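Local coordinates for protein ATP-dependent DNA helicase uvsW (Enterobacteria phage T4, PDB 1RIF) that couples ATP hydrolysis to 3'-5' unwinding of duplex DNA, drives branch migration of Holliday junctions and serves recombination-dependent repair in phage T4, at residues 212-216 against 241-245; 60-64 against 270-274. The protein carries 1 engineered substitution. All blocks are in the same frame, centred on the assembly; numbering follows the deposited sequence.

Interaction 2 closes a long loop of the chain, and interaction 1 is nested inside it. Their centres lie about 16 Å apart. They meet through Ile242 of interaction 1, whose CD1 lies 3.8 Å from Tyr272 CE2 and whose CG2 lies 3.8 Å from Gln271 O. Helix 269-276 thus packs on helix 239-245 and also meets residues 60-64 of the N-terminal region. Both contacts belong to the N-terminal part of the helicase, which includes the ATP-binding domain. In interaction 1 the Trp212 side chain is about 12 Å from that of the engineered Arg141 in the predicted ATP site. Interaction 2 lies away from that site, with a bound magnesium ion about 4 Å from the Val273 side chain.

Interaction 1: residues 212-216 against 241-245; sequences WQTVV and SISSI
Segments 212-216 and 241-245 pack through side chains. The nearest CA pair is Val216 and Ser241, 6.3 Å apart. Segment 212-216 starts as a helix, and Val216 N donates a hydrogen bond to Trp212 O at 2.9 Å. Trp212 is an m rotamer (chi1 -86°, chi2 108°) that sends its indole across to the other segment. Ser241 comes first there. Its CB lies over one face of the indole, 3.3 Å from Trp212 CE3, and its OG is 3.7 Å from Val216 CG2. One residue on, Ile242 CG1 approaches Trp212 CH2 at 4.4 Å. The segments sit in the RecA-like, parallel-sheet ATP-binding domain of this SF2 helicase. Helix 212-215 follows strand 207-210, and helix 239-245 follows the strand that leads into the predicted DEAH box. Ser244 points its CA-CB bond toward the partner, with OG 3.6 Å from Val216 CG1. Ile245 N donates a helical hydrogen bond to Ser241 O at 3.2 Å; the side chain has a p chi1 of 68°. Its CD1 meets Trp212 CZ3 at 3.4 Å and Val215 CG1 at 4.1 Å, while its CG2 is 4.5 Å from Val216 CG2. Phe223 touches both Val215 and Ile245.

Interaction 2: residues 60-64 against 270-274; sequences LPFGL and MQYVG
Two glycines meet backbone to backbone: the CA atoms of Gly63 and Gly274 are only 4.0 Å apart. A CB on Gly63 would clash with the carbonyl oxygens of Val273 and Gly274, and one on Gly274 would be tight against Leu64 CD1 and Pro61 CG. Residues 60-61 end a strand, and 62-64 form a 3-10 turn in which Leu64 N donates a hydrogen bond to Pro61 O at 3.0 Å. Residues 270-274 are helical, with Gly274 N hydrogen-bonded to Met270 O at 3.1 Å. A weak hydrogen bond joins Gly63 N to Gly274 O at 3.4 Å. Gly63 CA makes a CA-H...O contact with Val273 O at 3.0 Å. Pro61 CB also lies 3.3 Å from Gly274 O. Leu64 (m, t; chi1 -73°, chi2 162°) brings its end nearer to the helix. Its CG is 3.6 Å from Gly274 CA, and its CD2 is 3.7 Å from Met270 CG. This is close packing between the N-terminal region and the helicase ATP-binding domain, away from the predicted ATP site. Strand 59-61 is an edge of the N-terminal mixed sheet and pairs with strand 12-16. Leu53 touches both Leu64 and Met270, Phe62 makes a cation-pi contact with Arg130, and Pro61 touches Ile246, just beyond helix 239-245.

Interaction 1: residues 212-216 against 241-245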
loop_
_atom_site.group_PDB
_atom_site.type_symbol
_atom_site.label_atom_id
_atom_site.label_comp_id
_atom_site.label_asym_id
_atom_site.label_seq_id
_atom_site.Cartn_x
_atom_site.Cartn_y
_atom_site.Cartn_z
ATOM N N TRP A 212 12.317 4.177 2.079
ATOM C CA TRP A 212 12.245 2.874 2.732
ATOM C C TRP A 212 13.278 2.683 3.832
ATOM O O TRP A 212 12.976 2.130 4.891
ATOM C CB TRP A 212 12.420 1.746 1.707
ATOM C CG TRP A 212 11.139 1.344 1.040
ATOM C CD1 TRP A 212 10.768 1.584 -0.252
ATOM C CD2 TRP A 212 10.055 0.628 1.647
ATOM N NE1 TRP A 212 9.519 1.057 -0.489
ATOM C CE2 TRP A 212 9.059 0.465 0.660
ATOM C CE3 TRP A 212 9.831 0.108 2.932
ATOM C CZ2 TRP A 212 7.852 -0.203 0.916
ATOM C CZ3 TRP A 212 8.634 -0.557 3.189
ATOM C CH2 TRP A 212 7.659 -0.706 2.182
ATOM N N GLN A 213 14.504 3.135 3.585
ATOM C CA GLN A 213 15.563 2.948 4.568
ATOM C C GLN A 213 15.302 3.668 5.884
ATOM O O GLN A 213 15.716 3.200 6.939
ATOM C CB GLN A 213 16.924 3.353 3.990
ATOM C CG GLN A 213 17.233 4.829 3.985
ATOM C CD GLN A 213 18.714 5.082 3.776
ATOM O OE1 GLN A 213 19.542 4.511 4.478
ATOM N NE2 GLN A 213 19.056 5.934 2.812
ATOM N N THR A 214 14.615 4.802 5.827
ATOM C CA THR A 214 14.292 5.538 7.042
ATOM C C THR A 214 13.112 4.857 7.709
ATOM O O THR A 214 13.158 4.511 8.885
ATOM C CB THR A 214 13.893 6.987 6.733
ATOM O OG1 THR A 214 15.048 7.716 6.307
ATOM C CG2 THR A 214 13.291 7.651 7.967
ATOM N N VAL A 215 12.057 4.669 6.924
ATOM C CA VAL A 215 10.819 4.056 7.373
ATOM C C VAL A 215 10.981 2.704 8.069
ATOM O O VAL A 215 10.361 2.458 9.104
ATOM C CB VAL A 215 9.848 3.929 6.172
ATOM C CG1 VAL A 215 8.713 2.985 6.494
ATOM C CG2 VAL A 215 9.311 5.305 5.813
ATOM N N VAL A 216 11.810 1.831 7.510
ATOM C CA VAL A 216 12.028 0.509 8.090
ATOM C C VAL A 216 12.608 0.556 9.515
ATOM O O VAL A 216 12.431 -0.385 10.292
ATOM C CB VAL A 216 12.958 -0.335 7.173
ATOM C CG1 VAL A 216 13.441 -1.569 7.907
ATOM C CG2 VAL A 216 12.206 -0.758 5.914
ATOM N N SER A 241 11.726 -5.195 3.285
ATOM C CA SER A 241 11.122 -3.943 3.723
ATOM C C SER A 241 9.630 -4.154 3.965
ATOM O O SER A 241 9.109 -3.841 5.035
ATOM C CB SER A 241 11.319 -2.853 2.661
ATOM O OG SER A 241 12.659 -2.400 2.634
ATOM N N ILE A 242 8.951 -4.692 2.959
ATOM C CA ILE A 242 7.520 -4.951 3.041
ATOM C C ILE A 242 7.171 -5.784 4.258
ATOM O O ILE A 242 6.373 -5.363 5.095
ATOM C CB ILE A 242 7.015 -5.685 1.774
ATOM C CG1 ILE A 242 7.170 -4.767 0.551
ATOM C CG2 ILE A 242 5.570 -6.132 1.967
ATOM C CD1 ILE A 242 6.863 -5.435 -0.777
ATOM N N SER A 243 7.769 -6.964 4.371
ATOM C CA SER A 243 7.461 -7.819 5.503
ATOM C C SER A 243 7.872 -7.171 6.818
ATOM O O SER A 243 7.380 -7.544 7.882
ATOM C CB SER A 243 8.118 -9.202 5.340
ATOM O OG SER A 243 9.506 -9.110 5.103
ATOM N N SER A 244 8.748 -6.174 6.739
ATOM C CA SER A 244 9.226 -5.474 7.926
ATOM C C SER A 244 8.225 -4.474 8.533
ATOM O O SER A 244 8.177 -4.318 9.751
ATOM C CB SER A 244 10.539 -4.754 7.603
ATOM O OG SER A 244 11.118 -4.216 8.770
ATOM N N ILE A 245 7.422 -3.811 7.700
ATOM C CA ILE A 245 6.462 -2.822 8.202
ATOM C C ILE A 245 4.986 -3.141 7.975
ATOM O O ILE A 245 4.123 -2.433 8.493
ATOM C CB ILE A 245 6.680 -1.417 7.567
ATOM C CG1 ILE A 245 6.314 -1.455 6.080
ATOM C CG2 ILE A 245 8.125 -0.969 7.744
ATOM C CD1 ILE A 245 6.144 -0.078 5.438
#

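Interaction 2: residues 60-64 against 270-274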
loop_
_atom_site.group_PDB
_atom_site.type_symbol
_atom_site.label_atom_id
_atom_site.label_comp_id
_atom_site.label_asym_id
_atom_site.label_seq_id
_atom_site.Cartn_x
_atom_site.Cartn_y
_atom_site.Cartn_z
ATOM N N LEU A 60 -3.099 -13.654 6.822
ATOM C CA LEU A 60 -2.693 -13.464 5.436
ATOM C C LEU A 60 -2.728 -11.977 5.074
ATOM O O LEU A 60 -3.679 -11.270 5.417
ATOM C CB LEU A 60 -3.644 -14.224 4.519
ATOM C CG LEU A 60 -3.376 -14.090 3.026
ATOM C CD1 LEU A 60 -2.328 -15.101 2.603
ATOM C CD2 LEU A 60 -4.666 -14.307 2.269
ATOM N N PRO A 61 -1.686 -11.473 4.394
ATOM C CA PRO A 61 -1.777 -10.048 4.069
ATOM C C PRO A 61 -3.092 -9.729 3.342
ATOM O O PRO A 61 -3.496 -10.432 2.410
ATOM C CB PRO A 61 -0.513 -9.785 3.234
ATOM C CG PRO A 61 0.033 -11.141 2.907
ATOM C CD PRO A 61 -0.361 -12.009 4.058
ATOM N N PHE A 62 -3.758 -8.674 3.812
ATOM C CA PHE A 62 -5.049 -8.222 3.292
ATOM C C PHE A 62 -5.153 -8.248 1.770
ATOM O O PHE A 62 -6.074 -8.847 1.213
ATOM C CB PHE A 62 -5.321 -6.805 3.800
ATOM C CG PHE A 62 -6.775 -6.437 3.856
ATOM C CD1 PHE A 62 -7.376 -6.146 5.074
ATOM C CD2 PHE A 62 -7.533 -6.336 2.697
ATOM C CE1 PHE A 62 -8.715 -5.755 5.136
ATOM C CE2 PHE A 62 -8.878 -5.943 2.746
ATOM C CZ PHE A 62 -9.464 -5.652 3.968
ATOM N N GLY A 63 -4.198 -7.601 1.105
ATOM C CA GLY A 63 -4.193 -7.534 -0.344
ATOM C C GLY A 63 -4.347 -8.825 -1.125
ATOM O O GLY A 63 -4.702 -8.782 -2.299
ATOM N N LEU A 64 -4.097 -9.969 -0.488
ATOM C CA LEU A 64 -4.188 -11.267 -1.162
ATOM C C LEU A 64 -5.512 -12.026 -0.999
ATOM O O LEU A 64 -5.661 -13.144 -1.499
ATOM C CB LEU A 64 -3.029 -12.161 -0.699
ATOM C CG LEU A 64 -1.632 -11.820 -1.223
ATOM C CD1 LEU A 64 -0.576 -12.477 -0.357
ATOM C CD2 LEU A 64 -1.515 -12.270 -2.672
ATOM N N MET A 270 3.677 -11.836 -5.503
ATOM C CA MET A 270 2.652 -12.141 -4.521
ATOM C C MET A 270 2.675 -11.239 -3.275
ATOM O O MET A 270 1.620 -10.875 -2.759
ATOM C CB MET A 270 2.783 -13.611 -4.125
ATOM C CG MET A 270 1.600 -14.177 -3.386
ATOM S SD MET A 270 1.625 -15.980 -3.406
ATOM C CE MET A 270 0.136 -16.337 -4.373
ATOM N N GLN A 271 3.856 -10.868 -2.791
ATOM C CA GLN A 271 3.889 -10.024 -1.605
ATOM C C GLN A 271 3.734 -8.535 -1.883
ATOM O O GLN A 271 3.660 -7.734 -0.952
ATOM C CB GLN A 271 5.139 -10.285 -0.750
ATOM C CG GLN A 271 6.464 -9.999 -1.384
ATOM C CD GLN A 271 7.615 -10.152 -0.388
ATOM O OE1 GLN A 271 8.776 -10.255 -0.784
ATOM N NE2 GLN A 271 7.295 -10.155 0.912
ATOM N N TYR A 272 3.676 -8.157 -3.158
ATOM C CA TYR A 272 3.471 -6.757 -3.495
ATOM C C TYR A 272 1.964 -6.538 -3.531
ATOM O O TYR A 272 1.480 -5.480 -3.142
ATOM C CB TYR A 272 4.130 -6.394 -4.838
ATOM C CG TYR A 272 5.651 -6.414 -4.779
ATOM C CD1 TYR A 272 6.355 -7.620 -4.834
ATOM C CD2 TYR A 272 6.384 -5.235 -4.602
ATOM C CE1 TYR A 272 7.747 -7.655 -4.707
ATOM C CE2 TYR A 272 7.775 -5.259 -4.476
ATOM C CZ TYR A 272 8.450 -6.476 -4.528
ATOM O OH TYR A 272 9.823 -6.524 -4.381
ATOM N N VAL A 273 1.212 -7.544 -3.973
ATOM C CA VAL A 273 -0.243 -7.413 -3.997
ATOM C C VAL A 273 -0.752 -7.627 -2.572
ATOM O O VAL A 273 -1.812 -7.133 -2.195
ATOM C CB VAL A 273 -0.912 -8.432 -4.959
ATOM C CG1 VAL A 273 -0.204 -8.413 -6.301
ATOM C CG2 VAL A 273 -0.890 -9.805 -4.370
ATOM N N GLY A 274 0.027 -8.358 -1.777
ATOM C CA GLY A 274 -0.344 -8.589 -0.392
ATOM C C GLY A 274 -0.178 -7.299 0.397
ATOM O O GLY A 274 -0.884 -7.057 1.369
#